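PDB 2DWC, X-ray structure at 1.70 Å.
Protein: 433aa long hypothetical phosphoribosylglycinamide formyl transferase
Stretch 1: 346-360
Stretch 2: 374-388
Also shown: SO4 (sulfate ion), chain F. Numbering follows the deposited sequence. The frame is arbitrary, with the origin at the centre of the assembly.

Stretch 1 (346-360) HVIKAKVSGYSPRFR
Stretch 2, residues 374-388: RLFGKPEAYVGRRLG

Two extended, irregular stretches of one chain pair antiparallel in two short patches. Stretch 1 forms strands at 346-349, 354-355 and 358-360; stretch 2 forms them at 374-375, 380-381 and 386-388. In the first patch Ile348 N donates to Gly388 O (2.9 Å), while Ile348 O accepts from both Leu387 N (2.9 Å) and Gly388 N (3.3 Å). This forked acceptor marks a beta bulge: the register slips by one, so that Lys349 faces Arg386 as a non-hydrogen-bonded pair, CA to CA 4.3 Å. Leu387, at phi/psi -103/-13, makes the kink. Pairing continues past the strand ends, Ala350 N to Arg385 O at 2.9 Å and Gly384 N to Ala350 O at 2.8 Å, against a type II turn running from Tyr382 to Arg385. Gly384 (92/-7) takes the turn position that calls for glycine.

The second patch pairs Gly354 with Ala381: Gly354 N to Ala381 O is 2.9 Å, and Ala381 N to Gly354 O is 2.7 Å and nearly linear. Gly354 sits at 133/168, where a CB would jam against the preceding carbonyl. Tyr355 then faces Glu380, and Ser356 (57/62) closes the ladder with its N 2.9 Å from Pro379 O. Between the patches Val352 O is buried without a partner.

The side chains of Ile348 and Ala381 lie on one sheet face; those of Lys349, Tyr355, Glu380 and Arg386 lie on the other. The apolar packing is compact. Ala350 points toward stretch 2, its CB 3.9 Å from Ala381 CB and 3.8 Å from Leu387 CD1; methyls suit this close approach. Pro357 adds its CB 4.0 Å from Leu387 CD1 and its CG 4.1 Å from Ala381 CB. Phe359 (chi1 m, chi2 87°) offers a ring face to Leu375 (m,t), whose CD2 lies 4.0 Å from the ring centroid in a CH-pi contact, and an edge to Leu387 (m,t), with Phe359 CE2 3.9 Å from Leu387 CB. Gly388 leaves no CB to clash with Arg374 O.

On the polar face Tyr355, chi1 -135° between wells, lays its ring under Pro379 O, 3.5 Å from Tyr355 CD1. Arg386 (t,t,m) brings NE 3.5 Å from Val347 CG1, although this NE has no polar partner. The contact buries 1067 Å² in all. Within stretch 2, Arg385 NH1 braces Glu380 O at 2.6 Å, while Arg385 NE and NH2 reach sulfate O4 and O3, both at 2.9 Å; Lys378 NZ (2.6 Å from sulfate O4) and Tyr382 OH (2.5 Å from sulfate O1) also bind the ion.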

# COMPACT_ATOMS: atom_id res chain seq x y z
N HIS B 346 -2.49 -9.75 14.11
CA HIS B 346 -2.07 -10.93 14.83
C HIS B 346 -0.96 -11.54 13.95
O HIS B 346 -1.12 -11.66 12.73
CB HIS B 346 -3.21 -11.93 15.03
CG HIS B 346 -2.87 -12.99 16.03
ND1 HIS B 346 -1.96 -14.00 15.76
CD2 HIS B 346 -3.23 -13.15 17.33
CE1 HIS B 346 -1.77 -14.72 16.85
NE2 HIS B 346 -2.53 -14.22 17.82
N VAL B 347 0.17 -11.88 14.56
CA VAL B 347 1.27 -12.45 13.79
C VAL B 347 1.00 -13.83 13.24
O VAL B 347 0.12 -14.55 13.72
CB VAL B 347 2.57 -12.51 14.65
CG1 VAL B 347 2.88 -11.11 15.20
CG2 VAL B 347 2.41 -13.52 15.81
N ILE B 348 1.73 -14.16 12.17
CA ILE B 348 1.69 -15.48 11.54
C ILE B 348 3.15 -15.90 11.68
O ILE B 348 4.04 -15.37 10.99
CB ILE B 348 1.28 -15.40 10.06
CG1 ILE B 348 -0.19 -14.87 9.96
CG2 ILE B 348 1.37 -16.77 9.44
CD1 ILE B 348 -0.61 -14.53 8.52
N LYS B 349 3.41 -16.82 12.61
CA LYS B 349 4.79 -17.24 12.90
C LYS B 349 5.07 -18.66 12.51
O LYS B 349 4.20 -19.52 12.63
CB LYS B 349 5.11 -17.08 14.39
CG LYS B 349 4.81 -15.72 14.97
CD LYS B 349 5.67 -15.44 16.20
CE LYS B 349 5.70 -16.64 17.13
NZ LYS B 349 6.79 -16.48 18.15
N ALA B 350 6.30 -18.93 12.08
CA ALA B 350 6.65 -20.28 11.66
C ALA B 350 6.90 -21.14 12.88
O ALA B 350 7.52 -20.69 13.84
CB ALA B 350 7.92 -20.27 10.77
N LYS B 351 6.45 -22.39 12.79
CA LYS B 351 6.63 -23.36 13.85
C LYS B 351 7.66 -24.38 13.36
O LYS B 351 7.99 -25.33 14.06
CB LYS B 351 5.32 -24.07 14.17
CG LYS B 351 4.36 -23.25 14.98
CD LYS B 351 4.95 -22.93 16.34
CE LYS B 351 3.85 -22.55 17.34
NZ LYS B 351 4.36 -22.36 18.73
N VAL B 352 8.15 -24.17 12.14
CA VAL B 352 9.15 -25.04 11.56
C VAL B 352 10.17 -24.22 10.79
O VAL B 352 10.01 -23.02 10.62
CB VAL B 352 8.52 -26.09 10.63
CG1 VAL B 352 7.51 -26.92 11.41
CG2 VAL B 352 7.87 -25.41 9.44
N SER B 353 11.25 -24.85 10.36
CA SER B 353 12.27 -24.14 9.61
C SER B 353 12.33 -24.72 8.20
O SER B 353 11.70 -25.76 7.91
CB SER B 353 13.63 -24.31 10.30
OG SER B 353 14.09 -25.64 10.13
N GLY B 354 13.07 -24.03 7.33
CA GLY B 354 13.24 -24.49 5.98
C GLY B 354 13.04 -23.44 4.92
O GLY B 354 12.53 -22.35 5.17
N TYR B 355 13.45 -23.78 3.71
CA TYR B 355 13.32 -22.87 2.58
C TYR B 355 11.98 -22.95 1.88
O TYR B 355 11.24 -23.94 2.05
CB TYR B 355 14.42 -23.21 1.57
CG TYR B 355 15.13 -22.02 1.04
CD1 TYR B 355 14.75 -21.45 -0.18
CD2 TYR B 355 16.16 -21.43 1.76
CE1 TYR B 355 15.39 -20.31 -0.66
CE2 TYR B 355 16.81 -20.27 1.29
CZ TYR B 355 16.43 -19.73 0.09
OH TYR B 355 17.06 -18.63 -0.43
N SER B 356 11.66 -21.90 1.13
CA SER B 356 10.43 -21.84 0.30
C SER B 356 9.13 -22.04 1.10
O SER B 356 8.37 -22.98 0.83
CB SER B 356 10.49 -22.92 -0.82
OG SER B 356 11.77 -22.84 -1.51
N PRO B 357 8.85 -21.15 2.05
CA PRO B 357 7.62 -21.33 2.84
C PRO B 357 6.35 -21.29 2.00
O PRO B 357 6.32 -20.67 0.90
CB PRO B 357 7.66 -20.15 3.84
CG PRO B 357 9.18 -19.81 3.94
CD PRO B 357 9.63 -19.96 2.49
N ARG B 358 5.30 -21.98 2.47
CA ARG B 358 4.04 -21.93 1.75
C ARG B 358 2.96 -21.88 2.84
O ARG B 358 3.17 -22.35 3.99
CB ARG B 358 3.84 -23.12 0.77
CG ARG B 358 4.18 -24.46 1.19
CD ARG B 358 3.86 -25.38 -0.01
NE ARG B 358 4.93 -25.42 -1.00
CZ ARG B 358 4.78 -25.81 -2.27
NH1 ARG B 358 3.58 -26.19 -2.73
NH2 ARG B 358 5.82 -25.86 -3.10
N PHE B 359 1.85 -21.25 2.50
CA PHE B 359 0.80 -20.99 3.47
C PHE B 359 -0.50 -21.56 2.96
O PHE B 359 -0.86 -21.32 1.80
CB PHE B 359 0.63 -19.48 3.61
CG PHE B 359 1.89 -18.75 3.91
CD1 PHE B 359 2.75 -18.32 2.89
CD2 PHE B 359 2.27 -18.55 5.24
CE1 PHE B 359 3.95 -17.70 3.20
CE2 PHE B 359 3.48 -17.93 5.55
CZ PHE B 359 4.33 -17.51 4.50
N ARG B 360 -1.23 -22.29 3.79
CA ARG B 360 -2.52 -22.76 3.29
C ARG B 360 -3.62 -22.39 4.27
O ARG B 360 -3.36 -21.86 5.33
CB ARG B 360 -2.54 -24.27 3.01
CG ARG B 360 -2.48 -25.14 4.25
CD ARG B 360 -2.61 -26.61 3.83
NE ARG B 360 -2.61 -27.46 5.02
CZ ARG B 360 -2.55 -28.79 5.03
NH1 ARG B 360 -2.47 -29.48 3.88
NH2 ARG B 360 -2.55 -29.43 6.19
N ARG B 374 -0.98 -10.14 5.14
CA ARG B 374 0.21 -9.66 4.42
C ARG B 374 1.24 -10.74 4.70
O ARG B 374 1.42 -11.15 5.88
CB ARG B 374 0.70 -8.29 4.92
CG ARG B 374 0.18 -7.13 4.05
CD ARG B 374 -1.17 -6.62 4.45
NE ARG B 374 -1.64 -5.60 3.50
CZ ARG B 374 -2.23 -5.90 2.33
NH1 ARG B 374 -2.42 -7.18 1.98
NH2 ARG B 374 -2.60 -4.93 1.49
N LEU B 375 1.88 -11.25 3.63
CA LEU B 375 2.85 -12.34 3.75
C LEU B 375 4.13 -11.63 3.31
O LEU B 375 4.19 -11.07 2.21
CB LEU B 375 2.44 -13.48 2.82
CG LEU B 375 1.05 -14.07 3.17
CD1 LEU B 375 0.66 -15.17 2.13
CD2 LEU B 375 1.12 -14.74 4.59
N PHE B 376 5.17 -11.77 4.14
CA PHE B 376 6.34 -10.93 3.94
C PHE B 376 7.30 -11.28 2.87
O PHE B 376 8.13 -10.44 2.51
CB PHE B 376 7.11 -10.76 5.28
CG PHE B 376 6.24 -10.28 6.44
CD1 PHE B 376 5.18 -9.39 6.24
CD2 PHE B 376 6.54 -10.69 7.76
CE1 PHE B 376 4.42 -8.90 7.32
CE2 PHE B 376 5.80 -10.20 8.83
CZ PHE B 376 4.75 -9.31 8.61
N GLY B 377 7.23 -12.50 2.34
CA GLY B 377 8.19 -12.81 1.28
C GLY B 377 9.51 -13.36 1.75
O GLY B 377 10.44 -13.48 0.94
N LYS B 378 9.63 -13.72 3.04
CA LYS B 378 10.93 -14.21 3.53
C LYS B 378 11.18 -15.56 2.87
O LYS B 378 10.37 -16.45 2.94
CB LYS B 378 10.92 -14.35 5.06
CG LYS B 378 10.81 -12.97 5.70
CD LYS B 378 10.72 -13.06 7.24
CE LYS B 378 10.52 -11.62 7.77
NZ LYS B 378 10.57 -11.58 9.29
N PRO B 379 12.36 -15.73 2.26
CA PRO B 379 12.66 -16.98 1.55
C PRO B 379 12.91 -18.20 2.38
O PRO B 379 12.85 -19.32 1.85
CB PRO B 379 13.89 -16.64 0.66
CG PRO B 379 14.42 -15.35 1.19
CD PRO B 379 13.41 -14.71 2.12
N GLU B 380 13.16 -18.00 3.65
CA GLU B 380 13.42 -19.15 4.52
C GLU B 380 12.76 -18.93 5.87
O GLU B 380 12.67 -17.80 6.35
CB GLU B 380 14.94 -19.31 4.71
CG GLU B 380 15.26 -20.30 5.83
CD GLU B 380 16.71 -20.77 5.85
OE1 GLU B 380 17.03 -21.64 6.69
OE2 GLU B 380 17.51 -20.29 5.04
N ALA B 381 12.33 -20.01 6.49
CA ALA B 381 11.72 -19.89 7.81
C ALA B 381 12.61 -20.51 8.87
O ALA B 381 13.40 -21.42 8.60
CB ALA B 381 10.39 -20.63 7.82
N TYR B 382 12.52 -19.97 10.06
CA TYR B 382 13.22 -20.62 11.18
C TYR B 382 12.14 -20.65 12.29
O TYR B 382 11.17 -19.86 12.25
CB TYR B 382 14.51 -19.89 11.58
CG TYR B 382 14.34 -18.48 12.08
CD1 TYR B 382 13.68 -18.23 13.28
CD2 TYR B 382 14.85 -17.40 11.36
CE1 TYR B 382 13.52 -16.92 13.75
CE2 TYR B 382 14.71 -16.09 11.83
CZ TYR B 382 14.03 -15.86 13.03
OH TYR B 382 13.84 -14.58 13.51
N VAL B 383 12.27 -21.55 13.26
CA VAL B 383 11.25 -21.63 14.30
C VAL B 383 11.13 -20.30 15.02
O VAL B 383 12.12 -19.75 15.51
CB VAL B 383 11.56 -22.76 15.32
CG1 VAL B 383 10.53 -22.71 16.48
CG2 VAL B 383 11.48 -24.11 14.61
N GLY B 384 9.91 -19.78 15.06
CA GLY B 384 9.68 -18.49 15.69
C GLY B 384 9.77 -17.31 14.72
O GLY B 384 9.49 -16.19 15.11
N ARG B 385 10.18 -17.53 13.47
CA ARG B 385 10.30 -16.38 12.55
C ARG B 385 8.91 -15.85 12.17
O ARG B 385 8.02 -16.63 11.86
CB ARG B 385 11.05 -16.78 11.27
CG ARG B 385 11.48 -15.57 10.39
CD ARG B 385 12.30 -15.97 9.16
NE ARG B 385 13.26 -14.88 8.91
CZ ARG B 385 14.20 -14.89 7.97
NH1 ARG B 385 14.32 -15.94 7.16
NH2 ARG B 385 15.03 -13.86 7.87
N ARG B 386 8.73 -14.53 12.16
CA ARG B 386 7.44 -13.98 11.77
C ARG B 386 7.42 -13.94 10.24
O ARG B 386 8.27 -13.27 9.63
CB ARG B 386 7.31 -12.55 12.27
CG ARG B 386 5.90 -12.04 12.18
CD ARG B 386 5.88 -10.62 12.77
NE ARG B 386 6.17 -10.66 14.21
CZ ARG B 386 6.88 -9.75 14.86
NH1 ARG B 386 7.40 -8.71 14.21
NH2 ARG B 386 7.08 -9.86 16.17
N LEU B 387 6.46 -14.64 9.65
CA LEU B 387 6.34 -14.72 8.19
C LEU B 387 5.24 -13.86 7.61
O LEU B 387 5.19 -13.64 6.38
CB LEU B 387 6.12 -16.19 7.76
CG LEU B 387 7.28 -17.10 8.14
CD1 LEU B 387 7.04 -18.50 7.48
CD2 LEU B 387 8.62 -16.48 7.66
N GLY B 388 4.35 -13.34 8.47
CA GLY B 388 3.30 -12.48 7.94
C GLY B 388 2.41 -11.98 9.06
O GLY B 388 2.74 -12.19 10.23
S SO4 F . 14.16 -11.89 10.83
O1 SO4 F . 14.62 -12.98 11.75
O2 SO4 F . 14.00 -10.62 11.62
O3 SO4 F . 15.19 -11.69 9.76
O4 SO4 F . 12.86 -12.29 10.21